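Local coordinates for protein chitinase (Thermococcus chitonophagus, PDB 5XSW) that probably hydrolyses internal linkages of chitin as an endochitinase, the chain here being the C-terminal part of a longer protein, at residues D222-Y228 with Y238-I243. Numbering follows the deposited sequence.
With NAG (2-acetamido-2-deoxy-beta-D-glucopyranose), chain C; PO4 (phosphate ion), chain F.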
loop_
_atom_site.group_PDB
_atom_site.type_symbol
_atom_site.label_atom_id
_atom_site.label_comp_id
_atom_site.label_asym_id
_atom_site.label_seq_id
_atom_site.Cartn_x
_atom_site.Cartn_y
_atom_site.Cartn_z
ATOM N N ASP A 222 1.266 14.448 -33.182
ATOM C CA ASP A 222 2.047 13.297 -33.667
ATOM C C ASP A 222 1.114 12.213 -34.140
ATOM O O ASP A 222 0.333 11.673 -33.353
ATOM C CB ASP A 222 2.964 12.743 -32.557
ATOM C CG ASP A 222 4.048 11.783 -33.103
ATOM O OD1 ASP A 222 3.768 11.013 -34.041
ATOM O OD2 ASP A 222 5.172 11.814 -32.574
ATOM N N PRO A 223 1.160 11.896 -35.453
ATOM C CA PRO A 223 0.115 11.007 -35.981
ATOM C C PRO A 223 0.345 9.535 -35.596
ATOM O O PRO A 223 -0.573 8.733 -35.742
ATOM C CB PRO A 223 0.208 11.222 -37.502
ATOM C CG PRO A 223 1.648 11.607 -37.727
ATOM C CD PRO A 223 2.064 12.406 -36.507
ATOM N N ALA A 224 1.523 9.202 -35.077
ATOM C CA ALA A 224 1.776 7.881 -34.519
ATOM C C ALA A 224 0.887 7.626 -33.305
ATOM O O ALA A 224 0.715 6.495 -32.859
ATOM C CB ALA A 224 3.239 7.754 -34.120
ATOM N N PHE A 225 0.350 8.696 -32.735
ATOM C CA PHE A 225 -0.264 8.581 -31.427
ATOM C C PHE A 225 -1.754 8.653 -31.428
ATOM O O PHE A 225 -2.317 9.622 -30.925
ATOM C CB PHE A 225 0.276 9.658 -30.507
ATOM C CG PHE A 225 1.601 9.352 -30.023
ATOM C CD1 PHE A 225 2.697 9.521 -30.845
ATOM C CD2 PHE A 225 1.775 8.807 -28.781
ATOM C CE1 PHE A 225 3.934 9.174 -30.426
ATOM C CE2 PHE A 225 3.018 8.483 -28.352
ATOM C CZ PHE A 225 4.101 8.662 -29.153
ATOM N N LYS A 226 -2.382 7.602 -31.941
ATOM C CA LYS A 226 -3.810 7.421 -31.812
ATOM C C LYS A 226 -4.279 7.767 -30.401
ATOM O O LYS A 226 -3.622 7.468 -29.377
ATOM C CB LYS A 226 -4.200 5.988 -32.169
ATOM C CG LYS A 226 -3.618 5.514 -33.512
ATOM C CD LYS A 226 -4.011 4.068 -33.817
ATOM C CE LYS A 226 -3.488 3.619 -35.176
ATOM N NZ LYS A 226 -3.929 2.229 -35.497
ATOM N N GLY A 227 -5.415 8.437 -30.370
ATOM C CA GLY A 227 -6.046 8.839 -29.135
ATOM C C GLY A 227 -7.384 9.459 -29.472
ATOM O O GLY A 227 -7.841 9.401 -30.631
ATOM N N TYR A 228 -8.032 10.001 -28.443
ATOM C CA TYR A 228 -9.277 10.680 -28.621
ATOM C C TYR A 228 -8.942 11.937 -29.420
ATOM O O TYR A 228 -7.869 12.492 -29.271
ATOM C CB TYR A 228 -9.928 10.992 -27.241
ATOM C CG TYR A 228 -10.184 9.692 -26.503
ATOM C CD1 TYR A 228 -11.308 8.910 -26.811
ATOM C CD2 TYR A 228 -9.281 9.204 -25.565
ATOM C CE1 TYR A 228 -11.546 7.689 -26.174
ATOM C CE2 TYR A 228 -9.499 7.969 -24.886
ATOM C CZ TYR A 228 -10.642 7.223 -25.212
ATOM O OH TYR A 228 -10.878 6.036 -24.608
ATOM N N TYR A 238 -4.527 14.696 -30.952
ATOM C CA TYR A 238 -4.832 13.407 -30.362
ATOM C C TYR A 238 -4.540 13.459 -28.873
ATOM O O TYR A 238 -3.536 14.041 -28.463
ATOM C CB TYR A 238 -3.991 12.280 -31.058
ATOM C CG TYR A 238 -4.164 12.391 -32.554
ATOM C CD1 TYR A 238 -5.392 12.070 -33.155
ATOM C CD2 TYR A 238 -3.145 12.922 -33.366
ATOM C CE1 TYR A 238 -5.580 12.241 -34.584
ATOM C CE2 TYR A 238 -3.327 13.110 -34.772
ATOM C CZ TYR A 238 -4.543 12.757 -35.368
ATOM O OH TYR A 238 -4.692 12.926 -36.729
ATOM N N TRP A 239 -5.417 12.848 -28.111
ATOM C CA TRP A 239 -5.285 12.760 -26.637
ATOM C C TRP A 239 -5.001 11.297 -26.289
ATOM O O TRP A 239 -5.930 10.543 -26.151
ATOM C CB TRP A 239 -6.604 13.197 -25.970
ATOM C CG TRP A 239 -6.528 13.369 -24.458
ATOM C CD1 TRP A 239 -5.398 13.565 -23.718
ATOM C CD2 TRP A 239 -7.624 13.391 -23.545
ATOM N NE1 TRP A 239 -5.728 13.695 -22.394
ATOM C CE2 TRP A 239 -7.090 13.612 -22.259
ATOM C CE3 TRP A 239 -9.006 13.259 -23.691
ATOM C CZ2 TRP A 239 -7.887 13.667 -21.102
ATOM C CZ3 TRP A 239 -9.827 13.330 -22.540
ATOM C CH2 TRP A 239 -9.249 13.526 -21.250
ATOM N N PRO A 240 -3.721 10.908 -26.176
ATOM C CA PRO A 240 -3.365 9.474 -26.055
ATOM C C PRO A 240 -3.529 8.918 -24.650
ATOM O O PRO A 240 -2.793 8.019 -24.244
ATOM C CB PRO A 240 -1.865 9.437 -26.488
ATOM C CG PRO A 240 -1.583 10.855 -27.151
ATOM C CD PRO A 240 -2.528 11.777 -26.326
ATOM N N VAL A 241 -4.461 9.470 -23.888
ATOM C CA VAL A 241 -4.739 8.973 -22.552
ATOM C C VAL A 241 -5.412 7.571 -22.571
ATOM O O VAL A 241 -6.268 7.282 -23.427
ATOM C CB VAL A 241 -5.641 9.992 -21.817
ATOM C CG1 VAL A 241 -6.999 10.137 -22.534
ATOM C CG2 VAL A 241 -5.929 9.552 -20.355
ATOM N N GLN A 242 -5.073 6.681 -21.638
ATOM C CA GLN A 242 -5.914 5.475 -21.435
ATOM C C GLN A 242 -6.922 5.876 -20.399
ATOM O O GLN A 242 -6.664 5.780 -19.183
ATOM C CB GLN A 242 -5.089 4.242 -20.977
ATOM C CG GLN A 242 -4.056 3.852 -22.033
ATOM C CD GLN A 242 -3.059 2.762 -21.582
ATOM O OE1 GLN A 242 -3.311 1.990 -20.650
ATOM N NE2 GLN A 242 -1.941 2.709 -22.254
ATOM N N ILE A 243 -8.088 6.339 -20.846
ATOM C CA ILE A 243 -8.946 7.119 -19.957
ATOM C C ILE A 243 -9.689 6.238 -18.983
ATOM O O ILE A 243 -10.189 6.702 -17.949
ATOM C CB ILE A 243 -9.995 7.992 -20.781
ATOM C CG1 ILE A 243 -10.633 9.093 -19.896
ATOM C CG2 ILE A 243 -11.178 7.082 -21.289
ATOM C CD1 ILE A 243 -9.754 10.258 -19.597
HETATM C C1 NAG C . 3.668 5.084 -18.367
HETATM C C2 NAG C . 2.755 4.196 -17.611
HETATM C C3 NAG C . 2.904 4.397 -16.112
HETATM C C4 NAG C . 4.328 4.298 -15.653
HETATM C C5 NAG C . 5.141 5.249 -16.432
HETATM C C6 NAG C . 6.581 5.089 -16.024
HETATM C C7 NAG C . 0.488 3.465 -18.472
HETATM C C8 NAG C . -0.967 3.848 -18.853
HETATM N N2 NAG C . 1.365 4.474 -18.030
HETATM O O3 NAG C . 2.112 3.458 -15.354
HETATM O O4 NAG C . 4.459 4.752 -14.289
HETATM O O5 NAG C . 5.050 4.968 -17.873
HETATM O O6 NAG C . 7.255 5.958 -16.926
HETATM O O7 NAG C . 0.919 2.307 -18.511
HETATM P P PO4 F . -8.894 3.395 -22.692
HETATM O O1 PO4 F . -10.281 2.776 -22.897
HETATM O O2 PO4 F . -8.920 4.886 -23.242
HETATM O O3 PO4 F . -7.897 2.677 -23.546
HETATM O O4 PO4 F . -8.453 3.239 -21.200
#
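With CG anti to its own carbonyl carbon (chi1 -60°), Tyr228 lays its ring along the outgoing chain of 238-243, where CD2 meets Val241 CG1 at 3.9 Å, the two side chains crossing at about a right angle. Farther along, its OH reaches Ile243 CG2 and is hydrogen-bonded to phosphate O2 at 2.6 Å, the oxygen lying in the ring plane; Ile243 N grips the same O2 from the backbone. A phenylalanine here would probably keep the apolar contacts but leave the phosphate, likely a crystallisation component, with one bond fewer. Tyr228 and Trp239 form the hydrogen-bonded pair at the open end of the antiparallel hairpin 228-232/235-239. Its two bonds are unequal: Trp239 N meets Tyr228 O at 2.7 Å in the carbonyl plane, whereas Tyr228 N approaches Trp239 O from above that residue's own carbonyl plane, 46° out of it. Before the strand, a type I turn from Asp222 to Phe225, in which Asp222 OD1 accepts from Ala224 N as an Asx turn, sets Phe225 O 3.1 Å from Tyr238 CB, while Phe225 CB packs on Pro240 CG at 4.0 Å. Beyond the hairpin, Gln242 belongs to the glycan pocket: its OE1 lies 3.5 Å from C8 of the bound N-acetylglucosamine, which is also hydrogen-bonded to Glu213 and Gln251.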